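Local coordinates for PDZ domain protein (Parabacteroides distasonis, PDB 4L8N) that is of unknown function but joins N-terminal and C-terminal PDZ domains to a DUF4136 domain and binds a magnesium ion, at residues V50-N55 with T82-S87; G75-L80 with V95-K100; C129-T134 with V298-S303; G143-F148 with I248-D253. All coordinates share one frame; numbering follows the deposited sequence.

Contact 1 of 4, residues V50-N55 with T82-S87; sequences VIEEIN and TISNLS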
# COMPACT_ATOMS: atom_id res chain seq x y z
N VAL A 50 -0.10 -18.40 -24.70
CA VAL A 50 1.28 -18.12 -25.08
C VAL A 50 1.52 -18.64 -26.50
O VAL A 50 1.35 -19.83 -26.76
CB VAL A 50 2.29 -18.73 -24.08
CG1 VAL A 50 3.72 -18.56 -24.58
CG2 VAL A 50 2.13 -18.09 -22.71
N ILE A 51 1.91 -17.73 -27.41
CA ILE A 51 2.25 -18.12 -28.78
C ILE A 51 3.68 -18.71 -28.74
O ILE A 51 4.65 -17.98 -28.49
CB ILE A 51 2.11 -16.98 -29.81
CG1 ILE A 51 0.67 -16.41 -29.83
CG2 ILE A 51 2.59 -17.46 -31.21
CD1 ILE A 51 0.48 -15.24 -30.73
N GLU A 52 3.79 -20.03 -28.90
CA GLU A 52 5.06 -20.73 -28.85
C GLU A 52 5.73 -20.73 -30.22
O GLU A 52 6.94 -20.50 -30.31
CB GLU A 52 4.89 -22.17 -28.34
CG GLU A 52 4.43 -22.27 -26.89
CD GLU A 52 5.47 -22.04 -25.82
OE1 GLU A 52 6.67 -21.96 -26.15
OE2 GLU A 52 5.08 -21.96 -24.63
N GLU A 53 4.96 -21.02 -31.28
CA GLU A 53 5.43 -21.07 -32.66
C GLU A 53 4.43 -20.40 -33.58
O GLU A 53 3.22 -20.42 -33.31
CB GLU A 53 5.70 -22.51 -33.16
CG GLU A 53 6.44 -23.46 -32.22
CD GLU A 53 6.59 -24.90 -32.68
OE1 GLU A 53 5.99 -25.27 -33.72
OE2 GLU A 53 7.30 -25.66 -31.99
N ILE A 54 4.93 -19.81 -34.67
CA ILE A 54 4.13 -19.21 -35.73
C ILE A 54 4.46 -19.98 -37.01
O ILE A 54 5.63 -20.10 -37.37
CB ILE A 54 4.36 -17.67 -35.87
CG1 ILE A 54 4.16 -16.94 -34.51
CG2 ILE A 54 3.48 -17.08 -36.98
CD1 ILE A 54 4.73 -15.49 -34.42
N ASN A 55 3.43 -20.55 -37.65
CA ASN A 55 3.53 -21.32 -38.90
C ASN A 55 4.66 -22.38 -38.87
O ASN A 55 5.28 -22.67 -39.90
CB ASN A 55 3.68 -20.39 -40.11
CG ASN A 55 2.47 -19.54 -40.42
OD1 ASN A 55 1.33 -20.02 -40.43
ND2 ASN A 55 2.71 -18.28 -40.75
N THR A 82 1.03 -22.39 -32.63
CA THR A 82 1.34 -23.39 -31.62
C THR A 82 1.16 -22.65 -30.32
O THR A 82 1.90 -21.71 -30.05
CB THR A 82 2.72 -23.99 -31.83
OG1 THR A 82 2.77 -24.62 -33.12
CG2 THR A 82 3.09 -24.99 -30.73
N ILE A 83 0.11 -23.02 -29.57
CA ILE A 83 -0.24 -22.35 -28.33
C ILE A 83 0.07 -23.22 -27.11
O ILE A 83 -0.02 -24.44 -27.17
CB ILE A 83 -1.75 -21.95 -28.35
CG1 ILE A 83 -2.11 -20.92 -29.47
CG2 ILE A 83 -2.25 -21.48 -26.98
CD1 ILE A 83 -1.39 -19.51 -29.45
N SER A 84 0.37 -22.55 -25.98
CA SER A 84 0.47 -23.15 -24.67
C SER A 84 -0.30 -22.26 -23.67
O SER A 84 -0.35 -21.03 -23.79
CB SER A 84 1.91 -23.40 -24.24
OG SER A 84 2.57 -22.27 -23.68
N ASN A 85 -0.94 -22.92 -22.70
CA ASN A 85 -1.68 -22.32 -21.60
C ASN A 85 -1.73 -23.31 -20.42
O ASN A 85 -0.98 -24.30 -20.41
CB ASN A 85 -3.07 -21.89 -22.05
CG ASN A 85 -3.88 -22.98 -22.68
OD1 ASN A 85 -3.81 -24.14 -22.28
ND2 ASN A 85 -4.61 -22.65 -23.71
N LEU A 86 -2.60 -23.06 -19.45
CA LEU A 86 -2.75 -23.90 -18.26
C LEU A 86 -3.58 -25.18 -18.53
O LEU A 86 -3.49 -26.12 -17.75
CB LEU A 86 -3.36 -23.07 -17.11
CG LEU A 86 -2.54 -21.83 -16.65
CD1 LEU A 86 -3.30 -21.04 -15.58
CD2 LEU A 86 -1.18 -22.23 -16.12
N SER A 87 -4.32 -25.23 -19.65
CA SER A 87 -5.08 -26.42 -20.06
C SER A 87 -4.15 -27.43 -20.72
O SER A 87 -4.19 -28.61 -20.35
CB SER A 87 -6.21 -26.06 -21.02
OG SER A 87 -7.47 -26.02 -20.36

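Contact 2 of 4, residues G75-L80 with V95-K100; sequences GRNDVL and VKKDCK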
# COMPACT_ATOMS: atom_id res chain seq x y z
N GLY A 75 1.37 -13.10 -48.38
CA GLY A 75 0.88 -14.20 -49.21
C GLY A 75 -0.11 -15.13 -48.53
O GLY A 75 -1.14 -15.49 -49.12
N ARG A 76 0.20 -15.53 -47.27
CA ARG A 76 -0.63 -16.41 -46.45
C ARG A 76 -1.87 -15.66 -45.97
O ARG A 76 -1.85 -14.43 -45.88
CB ARG A 76 0.20 -16.94 -45.26
CG ARG A 76 -0.33 -18.24 -44.66
CD ARG A 76 0.62 -18.88 -43.67
NE ARG A 76 -0.03 -20.00 -42.98
CZ ARG A 76 -0.02 -21.27 -43.39
NH1 ARG A 76 0.65 -21.61 -44.49
NH2 ARG A 76 -0.66 -22.20 -42.71
N ASN A 77 -2.96 -16.40 -45.66
CA ASN A 77 -4.19 -15.80 -45.13
C ASN A 77 -4.58 -16.41 -43.77
O ASN A 77 -5.14 -15.70 -42.92
CB ASN A 77 -5.34 -15.93 -46.12
CG ASN A 77 -5.80 -14.59 -46.64
OD1 ASN A 77 -5.08 -13.58 -46.58
ND2 ASN A 77 -7.01 -14.55 -47.17
N ASP A 78 -4.30 -17.72 -43.58
CA ASP A 78 -4.59 -18.45 -42.35
C ASP A 78 -3.28 -18.71 -41.62
O ASP A 78 -2.38 -19.31 -42.21
CB ASP A 78 -5.35 -19.76 -42.67
CG ASP A 78 -6.86 -19.61 -42.90
OD1 ASP A 78 -7.33 -18.46 -43.08
OD2 ASP A 78 -7.56 -20.65 -42.93
N VAL A 79 -3.15 -18.21 -40.37
CA VAL A 79 -1.94 -18.36 -39.56
C VAL A 79 -2.09 -19.53 -38.60
O VAL A 79 -3.00 -19.54 -37.77
CB VAL A 79 -1.52 -17.07 -38.79
CG1 VAL A 79 -0.05 -17.11 -38.41
CG2 VAL A 79 -1.82 -15.82 -39.61
N LEU A 80 -1.20 -20.53 -38.74
CA LEU A 80 -1.15 -21.70 -37.87
C LEU A 80 -0.32 -21.35 -36.62
O LEU A 80 0.85 -20.95 -36.73
CB LEU A 80 -0.59 -22.95 -38.58
CG LEU A 80 -0.61 -24.25 -37.76
CD1 LEU A 80 -2.04 -24.64 -37.34
CD2 LEU A 80 0.05 -25.37 -38.51
N VAL A 95 -5.67 -19.86 -37.17
CA VAL A 95 -6.42 -18.62 -37.03
C VAL A 95 -6.62 -17.97 -38.40
O VAL A 95 -5.66 -17.59 -39.06
CB VAL A 95 -5.77 -17.67 -35.99
CG1 VAL A 95 -6.47 -16.31 -35.93
CG2 VAL A 95 -5.76 -18.30 -34.61
N LYS A 96 -7.90 -17.82 -38.80
CA LYS A 96 -8.28 -17.15 -40.03
C LYS A 96 -8.16 -15.64 -39.80
O LYS A 96 -8.30 -15.18 -38.66
CB LYS A 96 -9.70 -17.58 -40.50
CG LYS A 96 -9.81 -19.10 -40.73
CD LYS A 96 -11.00 -19.55 -41.58
CE LYS A 96 -10.83 -21.01 -41.99
NZ LYS A 96 -11.82 -21.45 -43.01
N LYS A 97 -7.83 -14.88 -40.85
CA LYS A 97 -7.65 -13.43 -40.73
C LYS A 97 -8.98 -12.71 -40.88
O LYS A 97 -9.92 -13.24 -41.50
CB LYS A 97 -6.65 -12.90 -41.76
CG LYS A 97 -5.43 -12.21 -41.15
CD LYS A 97 -4.47 -11.68 -42.21
CE LYS A 97 -3.42 -12.66 -42.68
NZ LYS A 97 -2.59 -12.07 -43.76
N ASP A 98 -9.05 -11.50 -40.32
CA ASP A 98 -10.23 -10.68 -40.43
C ASP A 98 -9.84 -9.48 -41.27
O ASP A 98 -9.02 -8.64 -40.86
CB ASP A 98 -10.82 -10.32 -39.06
CG ASP A 98 -11.23 -11.55 -38.26
OD1 ASP A 98 -11.99 -12.39 -38.81
OD2 ASP A 98 -10.79 -11.68 -37.09
N CYS A 99 -10.37 -9.47 -42.49
CA CYS A 99 -10.04 -8.49 -43.51
C CYS A 99 -11.22 -7.61 -43.83
O CYS A 99 -12.37 -8.03 -43.71
CB CYS A 99 -9.54 -9.21 -44.75
SG CYS A 99 -8.47 -10.63 -44.40
N LYS A 100 -10.93 -6.37 -44.23
CA LYS A 100 -11.92 -5.38 -44.67
C LYS A 100 -11.30 -4.48 -45.75
O LYS A 100 -10.08 -4.35 -45.81
CB LYS A 100 -12.43 -4.54 -43.48
CG LYS A 100 -11.37 -3.68 -42.77
CD LYS A 100 -11.97 -2.62 -41.85
CE LYS A 100 -12.40 -1.36 -42.56
NZ LYS A 100 -12.46 -0.20 -41.62

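Contact 3 of 4, residues C129-T134 with V298-S303; sequences CPFKTT and VPFKVS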
# COMPACT_ATOMS: atom_id res chain seq x y z
N CYS A 129 -7.33 -0.89 -9.00
CA CYS A 129 -7.58 -1.67 -7.78
C CYS A 129 -6.36 -1.70 -6.87
O CYS A 129 -5.22 -1.79 -7.34
CB CYS A 129 -8.03 -3.08 -8.13
SG CYS A 129 -9.66 -3.16 -8.91
N PRO A 130 -6.60 -1.66 -5.54
CA PRO A 130 -5.47 -1.65 -4.60
C PRO A 130 -5.05 -3.08 -4.32
O PRO A 130 -5.26 -3.61 -3.23
CB PRO A 130 -6.04 -0.91 -3.38
CG PRO A 130 -7.50 -1.23 -3.41
CD PRO A 130 -7.89 -1.60 -4.82
N PHE A 131 -4.51 -3.72 -5.35
CA PHE A 131 -4.05 -5.09 -5.25
C PHE A 131 -2.53 -5.13 -5.20
O PHE A 131 -1.89 -4.58 -6.10
CB PHE A 131 -4.54 -5.95 -6.45
CG PHE A 131 -6.04 -6.09 -6.66
CD1 PHE A 131 -6.94 -5.90 -5.61
CD2 PHE A 131 -6.54 -6.46 -7.91
CE1 PHE A 131 -8.32 -6.04 -5.81
CE2 PHE A 131 -7.92 -6.61 -8.11
CZ PHE A 131 -8.80 -6.40 -7.06
N LYS A 132 -1.96 -5.79 -4.20
CA LYS A 132 -0.53 -6.02 -4.15
C LYS A 132 -0.35 -7.47 -4.65
O LYS A 132 -0.86 -8.41 -4.02
CB LYS A 132 0.07 -5.76 -2.75
CG LYS A 132 1.55 -6.18 -2.57
CD LYS A 132 2.54 -5.18 -3.17
CE LYS A 132 3.93 -5.77 -3.28
NZ LYS A 132 4.14 -6.60 -4.51
N THR A 133 0.32 -7.63 -5.82
CA THR A 133 0.54 -8.95 -6.43
C THR A 133 2.02 -9.20 -6.43
O THR A 133 2.79 -8.43 -7.01
CB THR A 133 -0.12 -9.05 -7.84
OG1 THR A 133 -1.43 -8.51 -7.73
CG2 THR A 133 -0.25 -10.49 -8.32
N THR A 134 2.41 -10.26 -5.71
CA THR A 134 3.78 -10.68 -5.46
C THR A 134 3.97 -12.10 -5.90
O THR A 134 3.17 -12.97 -5.57
CB THR A 134 4.11 -10.55 -3.97
OG1 THR A 134 3.54 -9.35 -3.44
CG2 THR A 134 5.61 -10.61 -3.70
N VAL A 298 -3.41 -2.19 -9.89
CA VAL A 298 -3.82 -2.76 -11.17
C VAL A 298 -4.81 -1.87 -11.95
O VAL A 298 -5.98 -1.73 -11.56
CB VAL A 298 -4.36 -4.22 -11.09
CG1 VAL A 298 -4.33 -4.89 -12.47
CG2 VAL A 298 -3.61 -5.06 -10.07
N PRO A 299 -4.36 -1.43 -13.16
CA PRO A 299 -5.25 -0.68 -14.05
C PRO A 299 -6.13 -1.60 -14.94
O PRO A 299 -5.60 -2.48 -15.64
CB PRO A 299 -4.27 0.13 -14.89
CG PRO A 299 -3.08 -0.73 -15.01
CD PRO A 299 -3.02 -1.58 -13.76
N PHE A 300 -7.46 -1.37 -14.93
CA PHE A 300 -8.44 -2.09 -15.76
C PHE A 300 -9.21 -1.14 -16.67
O PHE A 300 -9.47 0.00 -16.29
CB PHE A 300 -9.47 -2.83 -14.91
CG PHE A 300 -8.94 -3.89 -13.98
CD1 PHE A 300 -8.48 -3.55 -12.71
CD2 PHE A 300 -8.93 -5.23 -14.35
CE1 PHE A 300 -8.01 -4.54 -11.84
CE2 PHE A 300 -8.48 -6.21 -13.48
CZ PHE A 300 -8.02 -5.86 -12.23
N LYS A 301 -9.63 -1.66 -17.83
CA LYS A 301 -10.43 -0.98 -18.83
C LYS A 301 -11.62 -1.88 -19.23
O LYS A 301 -11.42 -3.02 -19.66
CB LYS A 301 -9.58 -0.61 -20.06
CG LYS A 301 -10.21 0.51 -20.88
CD LYS A 301 -9.62 0.62 -22.26
CE LYS A 301 -10.58 1.25 -23.24
NZ LYS A 301 -9.90 1.62 -24.52
N VAL A 302 -12.86 -1.36 -19.03
CA VAL A 302 -14.13 -2.00 -19.39
C VAL A 302 -14.71 -1.29 -20.62
O VAL A 302 -14.99 -0.10 -20.57
CB VAL A 302 -15.18 -2.05 -18.25
CG1 VAL A 302 -16.36 -2.93 -18.65
CG2 VAL A 302 -14.58 -2.54 -16.95
N SER A 303 -14.85 -2.02 -21.72
CA SER A 303 -15.40 -1.54 -22.99
C SER A 303 -16.66 -2.31 -23.29
O SER A 303 -16.58 -3.51 -23.57
CB SER A 303 -14.39 -1.70 -24.12
OG SER A 303 -13.20 -0.98 -23.86

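Contact 4 of 4, residues G143-F148 with I248-D253; sequences GNFKTF and IIDQKD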
# COMPACT_ATOMS: atom_id res chain seq x y z
N GLY A 143 3.04 -22.88 -15.74
CA GLY A 143 2.45 -23.97 -16.50
C GLY A 143 2.82 -25.36 -15.99
O GLY A 143 2.20 -26.34 -16.40
N ASN A 144 3.81 -25.47 -15.06
CA ASN A 144 4.22 -26.74 -14.47
C ASN A 144 3.20 -27.24 -13.43
O ASN A 144 3.27 -28.39 -13.02
CB ASN A 144 5.59 -26.63 -13.79
CG ASN A 144 6.77 -26.27 -14.68
OD1 ASN A 144 7.77 -25.74 -14.20
ND2 ASN A 144 6.72 -26.58 -15.97
N PHE A 145 2.28 -26.36 -12.99
CA PHE A 145 1.30 -26.65 -11.95
C PHE A 145 -0.08 -26.73 -12.58
O PHE A 145 -0.60 -25.73 -13.06
CB PHE A 145 1.41 -25.56 -10.86
CG PHE A 145 2.84 -25.35 -10.40
CD1 PHE A 145 3.41 -26.19 -9.45
CD2 PHE A 145 3.62 -24.35 -10.95
CE1 PHE A 145 4.74 -26.02 -9.05
CE2 PHE A 145 4.97 -24.20 -10.57
CZ PHE A 145 5.51 -25.03 -9.62
N LYS A 146 -0.66 -27.92 -12.60
CA LYS A 146 -1.93 -28.15 -13.29
C LYS A 146 -3.14 -28.40 -12.36
O LYS A 146 -4.29 -28.27 -12.80
CB LYS A 146 -1.77 -29.34 -14.26
CG LYS A 146 -0.66 -29.17 -15.34
CD LYS A 146 -1.03 -28.18 -16.48
CE LYS A 146 -0.10 -28.29 -17.68
NZ LYS A 146 -0.48 -27.34 -18.77
N THR A 147 -2.90 -28.77 -11.09
CA THR A 147 -3.97 -29.12 -10.15
C THR A 147 -3.88 -28.35 -8.84
O THR A 147 -2.79 -27.95 -8.39
CB THR A 147 -4.01 -30.66 -9.86
OG1 THR A 147 -2.90 -31.07 -9.07
CG2 THR A 147 -4.08 -31.51 -11.13
N PHE A 148 -5.05 -28.18 -8.20
CA PHE A 148 -5.13 -27.45 -6.95
C PHE A 148 -6.13 -28.07 -6.00
O PHE A 148 -6.94 -28.92 -6.36
CB PHE A 148 -5.48 -25.98 -7.22
CG PHE A 148 -6.88 -25.74 -7.75
CD1 PHE A 148 -7.19 -25.97 -9.09
CD2 PHE A 148 -7.88 -25.24 -6.92
CE1 PHE A 148 -8.48 -25.79 -9.56
CE2 PHE A 148 -9.16 -25.04 -7.40
CZ PHE A 148 -9.45 -25.30 -8.72
N ILE A 248 -1.11 -18.74 -3.44
CA ILE A 248 -0.99 -19.98 -4.26
C ILE A 248 0.34 -20.67 -3.89
O ILE A 248 1.42 -20.20 -4.28
CB ILE A 248 -1.15 -19.75 -5.81
CG1 ILE A 248 -2.53 -19.16 -6.17
CG2 ILE A 248 -0.83 -21.06 -6.60
CD1 ILE A 248 -2.78 -18.87 -7.68
N ILE A 249 0.26 -21.75 -3.08
CA ILE A 249 1.44 -22.42 -2.54
C ILE A 249 1.80 -23.70 -3.31
O ILE A 249 0.98 -24.62 -3.41
CB ILE A 249 1.27 -22.73 -1.01
CG1 ILE A 249 0.88 -21.48 -0.19
CG2 ILE A 249 2.52 -23.38 -0.41
CD1 ILE A 249 -0.31 -21.70 0.64
N ASP A 250 3.05 -23.77 -3.79
CA ASP A 250 3.66 -24.90 -4.48
C ASP A 250 3.72 -26.12 -3.57
O ASP A 250 4.17 -26.00 -2.42
CB ASP A 250 5.08 -24.50 -4.92
CG ASP A 250 5.93 -25.54 -5.64
OD1 ASP A 250 5.40 -26.62 -5.97
OD2 ASP A 250 7.13 -25.25 -5.88
N GLN A 251 3.33 -27.30 -4.09
CA GLN A 251 3.39 -28.56 -3.35
C GLN A 251 4.33 -29.55 -4.01
O GLN A 251 4.66 -30.56 -3.39
CB GLN A 251 2.00 -29.21 -3.25
CG GLN A 251 0.88 -28.39 -2.63
CD GLN A 251 1.15 -27.98 -1.22
OE1 GLN A 251 1.62 -26.88 -0.95
NE2 GLN A 251 0.84 -28.86 -0.29
N LYS A 252 4.76 -29.30 -5.26
CA LYS A 252 5.59 -30.27 -5.97
C LYS A 252 7.05 -29.85 -6.28
O LYS A 252 7.93 -30.65 -6.03
CB LYS A 252 4.88 -30.74 -7.26
CG LYS A 252 4.49 -29.63 -8.25
CD LYS A 252 3.99 -30.19 -9.57
CE LYS A 252 4.98 -30.07 -10.70
NZ LYS A 252 4.48 -30.71 -11.95
N ASP A 253 7.31 -28.64 -6.84
CA ASP A 253 8.67 -28.24 -7.24
C ASP A 253 9.55 -27.93 -6.05
O ASP A 253 10.63 -28.49 -5.96
CB ASP A 253 8.64 -27.06 -8.23
CG ASP A 253 9.79 -27.02 -9.21
OD1 ASP A 253 10.95 -26.81 -8.77
OD2 ASP A 253 9.53 -27.16 -10.43

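Contact 1 of 4, residues V50-N55 with T82-S87
Thr82 O receives two consecutive backbone N-H groups: Glu52 N approaches it to 2.8 Å, and Glu53 N makes a weak bond to it at 3.4 Å. Two residues facing one, with the pairing shifted by a residue between Ile51-Ile83 and Glu53-Thr82, define a classic beta bulge. Thr82 N closes the bulge on Glu53 O at 3.0 Å, with a nearly straight N-H...O angle of 176°. Beyond it regular antiparallel pairing resumes, Val50 N giving to Ser84 O at 2.8 Å and Ser84 N returning to Val50 O.

The bulge turns the Glu52 side chain toward the partner strand. The chain bends about CB-CG (chi2 -78°), which sets CD; CG lies near Ser84 CB, and OE2 accepts from Ser84 OG at 2.7 Å through its anti lone pair. OE1 makes a salt bridge with Lys28. An alanine here would probably leave both the Ser84 hydroxyl and the Lys28 charge without their carboxylate. Thr82 OG1, near Glu53, has its stronger partner in Gln92.

Opposite these polar groups, Ile51 CG1 meets Ile83 CD1 at 3.7 Å. In the PDZ sheet, strand 78-84 runs between strands 50-54 and 91-101; Ile83 reaches Val93, and Ile51 touches Ile31 of strand 29-34.

Contact 2 of 4, residues G75-L80 with V95-K100
Val79 and Val95 satisfy each other's backbone completely, forming an antiparallel hydrogen-bonded pair: Val95 N gives to Val79 O at 2.8 Å with an angle of 169°, and Val79 N gives to Val95 O at 2.9 Å. Toward residue 75 the pairing weakens. Lys97 N reaches Asn77 O only by a long, bent bond of 3.5 Å, judged weak by its 123° angle.

There the Lys97 side chain takes over. Its aliphatic part curls around Asn77 O, CB coming to 3.4 Å of that oxygen, and the bend about CG-CD (chi3 -88°) carries CE on toward Arg76. NZ then gives to Arg76 O at 3.3 Å and also bonds Pro73 O, so one ammonium group serves two carbonyls of the turn leading into strand 78-84. An alanine in place of Lys97 would probably leave these two carbonyls without that donor and the turn less firmly fixed to strand 91-101.

Asp78 and Lys96 lie side by side and point the same way. Asp78 OD2 rests against Lys96 CE at 3.4 Å, whereas Lys96 NZ stays 4.3 Å from OD2, beyond a salt bridge; the attraction is presumably electrostatic at longer range.

Both segments belong to the beta hairpin of strands 78-84 and 91-101. Val95 packs on Ala40 of helix 39-43, Leu80 N bonds Asn55 OD1 beside strand 50-54, and Lys97 touches Cys10 of strand 8-18.

Contact 3 of 4, residues C129-T134 with V298-S303
Cys129 brings its sulfur beside the ring of Phe300, a Cys sulfur-aromatic contact. SG lies 4.7 Å from the ring centroid and 59° off the ring normal, so the approach is oblique, and its closest ring atom is Phe300 CE1 at 3.6 Å. With SG anti to the carbonyl carbon (chi1 -67°), the sulfur reaches Phe300 while Cys129 CB sits over the centre of a second ring, that of Phe131 two residues on, 3.4 Å above its plane. A single cysteine therefore bears on two aromatic rings, SG on one and CB on the other.

The backbone join is brief. Cys129 and Val298 form one antiparallel hydrogen-bonded pair, Cys129 N giving to Val298 O at 3.0 Å and Val298 N giving to Cys129 O at 3.2 Å. Cys129 O also accepts a weak bond from Phe131 N at 2.9 Å, across an inverse gamma turn centred on Pro130. After this turn 131-134 departs from strand 298-309 and continues its pairing with strand 258-268.

Side chains bridge the divergence. Phe131 CB meets Val298 CG2 at 3.8 Å, and Phe131 CE2 comes to 4.2 Å of Phe300 CZ, the two side chains crossing at about a right angle. Leu284 of helix 274-285 touches both phenylalanines, and Arg215 of the second subunit packs on Cys129.

All four touching residues are buried. The chemistry is thus that of an apolar core in which backbone pairing occurs once and sulfur, methyl and ring contacts continue the join where the chains separate.

Contact 4 of 4, residues G143-F148 with I248-D253
Lys252 NZ donates to Asn144 O at 2.8 Å, with a C=O...N angle of 157°; this is the one hydrogen bond between 143-148 and 248-253. The lysine chain bends about CG-CD (chi3 -105°), which turns CE toward Asn144.

Packing centres on the Phe145 ring. Lys252 CG lies obliquely to it, 3.7 Å from CE1, while Asp253 CB stands at the ring edge, 4.0 Å from CZ. One face is overlain near its rim by Asn144 CB.

The third kind is a close carboxylate-ring approach: Asp250 OD1 comes obliquely to 3.2 Å of Phe145 CE1, with ring and carboxylate planes 72° apart. The same OD1 shapes its own loop, accepting from Lys252 N at 2.8 Å in an Asx turn and from Asp253 N at 2.9 Å through its syn lone pair. OD2 bonds Ile254 N and forms a salt bridge with Arg257, on which Phe145 also packs.

In the DUF4136 region the contact joins the loop leaving strand 240-250 to the segment leading into strand 147-150. Two backbone N-H groups at OD1, with Ile254 N and Arg257 at OD2, would probably stabilise the negative charge of the buried Asp250 carboxylate.

How the contacts relate
Contacts 1 and 2 interlock along the chain, lie 17 Å apart between centres and share strand 78-84, the middle one of three neighbouring strands in the N-terminal PDZ sheet; Asn55 N and Leu80 O, 2.8 Å apart, probably bond them directly. Contacts 3 and 4 follow in sequence and belong to the long mixed sheet, contact 4 nested within the loop that contact 3 closes, with centres 24 Å apart and nearest atoms about 7 Å apart. Contact 4 also touches contact 1, Leu86 packing on Gly143, so the PDZ and DUF4136 regions abut there. Contact 3 joins strand 123-135 to strand 298-309, carrying the sheet on toward the C-terminal strands.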